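Local coordinates for taurine dioxygenase (Burkholderia ambifaria, PDB 5VN6), which probably catalyses the iron- and 2-oxoglutarate-dependent oxygenation of taurine, as a member of the TauD/TfdA dioxygenase family, at the interface of chains A and B. Coordinates in Å, arbitrary orientation; residue numbers count along the deposited sequence, not the author numbering. Chains: chain A/B, Taurine dioxygenase.

The interface of chains A and B. Residues chain A 103, 132, 134, 248, 267-271; chain B 15-17, 242-244, 246.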
loop_
_atom_site.group_PDB
_atom_site.type_symbol
_atom_site.label_atom_id
_atom_site.label_comp_id
_atom_site.label_asym_id
_atom_site.label_seq_id
_atom_site.Cartn_x
_atom_site.Cartn_y
_atom_site.Cartn_z
ATOM N N ASN A 103 8.163 5.402 -8.341
ATOM C CA ASN A 103 6.998 4.619 -7.921
ATOM C C ASN A 103 7.412 3.156 -7.720
ATOM O O ASN A 103 7.076 2.262 -8.486
ATOM C CB ASN A 103 5.845 4.779 -8.908
ATOM C CG ASN A 103 6.197 4.344 -10.329
ATOM O OD1 ASN A 103 7.343 4.494 -10.787
ATOM N ND2 ASN A 103 5.207 3.788 -11.033
ATOM N N ASP A 132 0.173 11.031 -4.240
ATOM C CA ASP A 132 0.501 10.741 -2.848
ATOM C C ASP A 132 1.887 10.106 -2.737
ATOM O O ASP A 132 2.395 9.500 -3.679
ATOM C CB ASP A 132 -0.522 9.773 -2.248
ATOM C CG ASP A 132 -1.877 10.399 -2.052
ATOM O OD1 ASP A 132 -2.046 11.588 -2.401
ATOM O OD2 ASP A 132 -2.784 9.681 -1.576
ATOM N N MET A 134 4.081 7.407 -0.124
ATOM C CA MET A 134 3.958 6.446 0.960
ATOM C C MET A 134 5.323 6.148 1.534
ATOM O O MET A 134 6.329 6.217 0.825
ATOM C CB MET A 134 3.320 5.130 0.490
ATOM C CG MET A 134 2.009 5.332 -0.253
ATOM S SD MET A 134 1.340 3.757 -0.804
ATOM C CE MET A 134 1.077 2.956 0.774
ATOM N N ARG A 248 0.403 6.680 4.187
ATOM C CA ARG A 248 0.156 7.325 2.902
ATOM C C ARG A 248 -0.178 8.787 3.136
ATOM O O ARG A 248 -1.068 9.100 3.924
ATOM C CB ARG A 248 -0.980 6.639 2.126
ATOM C CG ARG A 248 -1.272 7.308 0.776
ATOM C CD ARG A 248 -1.783 6.315 -0.251
ATOM N NE ARG A 248 -2.142 6.954 -1.516
ATOM C CZ ARG A 248 -2.333 6.300 -2.663
ATOM N NH1 ARG A 248 -2.651 6.963 -3.767
ATOM N NH2 ARG A 248 -2.189 4.986 -2.712
ATOM N N TYR A 267 7.640 5.434 -1.551
ATOM C CA TYR A 267 7.040 5.112 -2.841
ATOM C C TYR A 267 6.265 6.347 -3.266
ATOM O O TYR A 267 5.335 6.758 -2.563
ATOM C CB TYR A 267 6.122 3.880 -2.704
ATOM C CG TYR A 267 5.602 3.214 -3.973
ATOM C CD1 TYR A 267 5.950 1.910 -4.272
ATOM C CD2 TYR A 267 4.708 3.857 -4.824
ATOM C CE1 TYR A 267 5.446 1.257 -5.412
ATOM C CE2 TYR A 267 4.193 3.204 -5.976
ATOM C CZ TYR A 267 4.571 1.902 -6.245
ATOM O OH TYR A 267 4.107 1.226 -7.357
ATOM N N ALA A 268 6.663 6.961 -4.382
ATOM C CA ALA A 268 5.951 8.104 -4.939
ATOM C C ALA A 268 4.889 7.566 -5.898
ATOM O O ALA A 268 5.215 7.023 -6.957
ATOM C CB ALA A 268 6.916 9.068 -5.637
ATOM N N VAL A 269 3.618 7.675 -5.516
ATOM C CA VAL A 269 2.554 7.056 -6.300
ATOM C C VAL A 269 2.370 7.781 -7.626
ATOM O O VAL A 269 2.201 9.007 -7.678
ATOM C CB VAL A 269 1.244 7.010 -5.501
ATOM C CG1 VAL A 269 0.214 6.234 -6.277
ATOM C CG2 VAL A 269 1.478 6.351 -4.137
ATOM N N MET A 270 2.335 7.016 -8.710
ATOM C CA MET A 270 2.226 7.629 -10.021
ATOM C C MET A 270 0.852 7.347 -10.625
ATOM O O MET A 270 0.757 6.731 -11.690
ATOM C CB MET A 270 3.327 7.107 -10.938
ATOM C CG MET A 270 3.907 8.167 -11.845
ATOM S SD MET A 270 5.099 9.126 -10.910
ATOM C CE MET A 270 6.336 7.869 -10.593
ATOM N N ASP A 271 -0.209 7.784 -9.944
ATOM C CA ASP A 271 -1.577 7.608 -10.410
ATOM C C ASP A 271 -2.057 8.745 -11.294
ATOM O O ASP A 271 -3.185 8.675 -11.796
ATOM C CB ASP A 271 -2.543 7.458 -9.220
ATOM C CG ASP A 271 -2.494 8.647 -8.267
ATOM O OD1 ASP A 271 -1.437 9.313 -8.207
ATOM O OD2 ASP A 271 -3.495 8.912 -7.567
ATOM N N THR B 15 -7.889 9.948 -4.547
ATOM C CA THR B 15 -6.789 9.602 -5.437
ATOM C C THR B 15 -7.309 9.704 -6.865
ATOM O O THR B 15 -8.502 9.933 -7.098
ATOM C CB THR B 15 -6.255 8.180 -5.186
ATOM O OG1 THR B 15 -7.218 7.217 -5.651
ATOM C CG2 THR B 15 -5.978 7.928 -3.716
ATOM N N CYS B 16 -6.409 9.557 -7.837
ATOM C CA CYS B 16 -6.866 9.551 -9.224
ATOM C C CYS B 16 -7.475 8.220 -9.625
ATOM O O CYS B 16 -8.139 8.142 -10.668
ATOM C CB CYS B 16 -5.719 9.879 -10.180
ATOM S SG CYS B 16 -5.057 11.554 -10.038
ATOM N N ALA B 17 -7.258 7.174 -8.832
ATOM C CA ALA B 17 -7.677 5.826 -9.187
ATOM C C ALA B 17 -8.970 5.407 -8.514
ATOM O O ALA B 17 -9.756 4.683 -9.119
ATOM C CB ALA B 17 -6.590 4.809 -8.813
ATOM N N ILE B 242 -0.480 -2.929 -5.579
ATOM C CA ILE B 242 0.133 -1.809 -6.295
ATOM C C ILE B 242 -0.464 -0.495 -5.789
ATOM O O ILE B 242 -1.679 -0.260 -5.934
ATOM C CB ILE B 242 -0.027 -1.970 -7.816
ATOM C CG1 ILE B 242 0.824 -3.158 -8.288
ATOM C CG2 ILE B 242 0.421 -0.706 -8.552
ATOM C CD1 ILE B 242 0.505 -3.621 -9.703
ATOM N N PRO B 243 0.354 0.385 -5.189
ATOM C CA PRO B 243 -0.188 1.617 -4.586
ATOM C C PRO B 243 -0.963 2.480 -5.557
ATOM O O PRO B 243 -1.886 3.202 -5.142
ATOM C CB PRO B 243 1.078 2.340 -4.081
ATOM C CG PRO B 243 2.061 1.164 -3.754
ATOM C CD PRO B 243 1.792 0.189 -4.890
ATOM N N GLU B 244 -0.615 2.418 -6.844
ATOM C CA GLU B 244 -1.329 3.182 -7.857
ATOM C C GLU B 244 -2.816 2.860 -7.882
ATOM O O GLU B 244 -3.621 3.685 -8.328
ATOM C CB GLU B 244 -0.711 2.916 -9.231
ATOM C CG GLU B 244 0.427 3.840 -9.596
ATOM C CD GLU B 244 1.768 3.481 -8.915
ATOM O OE1 GLU B 244 2.724 4.259 -9.111
ATOM O OE2 GLU B 244 1.891 2.422 -8.222
ATOM N N GLN B 246 -4.734 2.032 -5.213
ATOM C CA GLN B 246 -5.150 1.946 -3.823
ATOM C C GLN B 246 -5.657 3.281 -3.290
ATOM O O GLN B 246 -5.307 4.363 -3.784
ATOM C CB GLN B 246 -3.984 1.459 -2.937
ATOM C CG GLN B 246 -3.599 -0.002 -3.170
ATOM C CD GLN B 246 -2.360 -0.449 -2.387
ATOM O OE1 GLN B 246 -1.699 0.356 -1.751
ATOM N NE2 GLN B 246 -2.077 -1.748 -2.399
HETATM O O HOH W 1 -4.029 5.424 -5.974
HETATM O O HOH W 2 -1.728 2.875 -0.532
#
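Carboxylate oxygen OE1 of B:Glu244 is gripped by two N-H donors of chain A, one from each face of the carboxylate: the backbone N of the poorly ordered A:Met270 at 2.8 Å and the amide ND2 of A:Asn103 at 3.2 Å. OE2 of B:Glu244 takes the phenol OH of A:Tyr267 on its syn lone pair, 2.7 Å away. Glutamate suits this place because its chain, bent at chi2 (78°), carries two acceptors across the boundary; three donors fix the carboxylate's rotation and would favour its charged form. A:Tyr267, CG anti to its backbone N (chi1 -169°), also offers a ring face: B:Pro243, a compact ring opening the 3-10 helix 243-245, sets CG over the centre, 3.6 Å from the centroid. The thioether SD of A:Met134 packs obliquely against CB of the same proline. Arginine suits A:Arg248 because one flat group serves several acceptors: NH2 donates to the carbonyl O of B:Pro243 (3.0 Å) from above the carbonyl plane, NE meets OD2 of A:Asp132 at the guanidinium edge, in its plane, as a salt bridge on the anti lone pair, water 1 joins NH1 to the backbone O of B:Gln246 and of B:Pro243, and water 2 joins NH2 to OE1 of B:Gln246. CG2 of A:Val269 covers one guanidinium face. This patch, repeated by the two-fold, is part of the deposited dimer's interface, which may be biological. OD2 of A:Asp271 accepts the backbone N of B:Cys16 at 3.0 Å, nearly straight (165° at H).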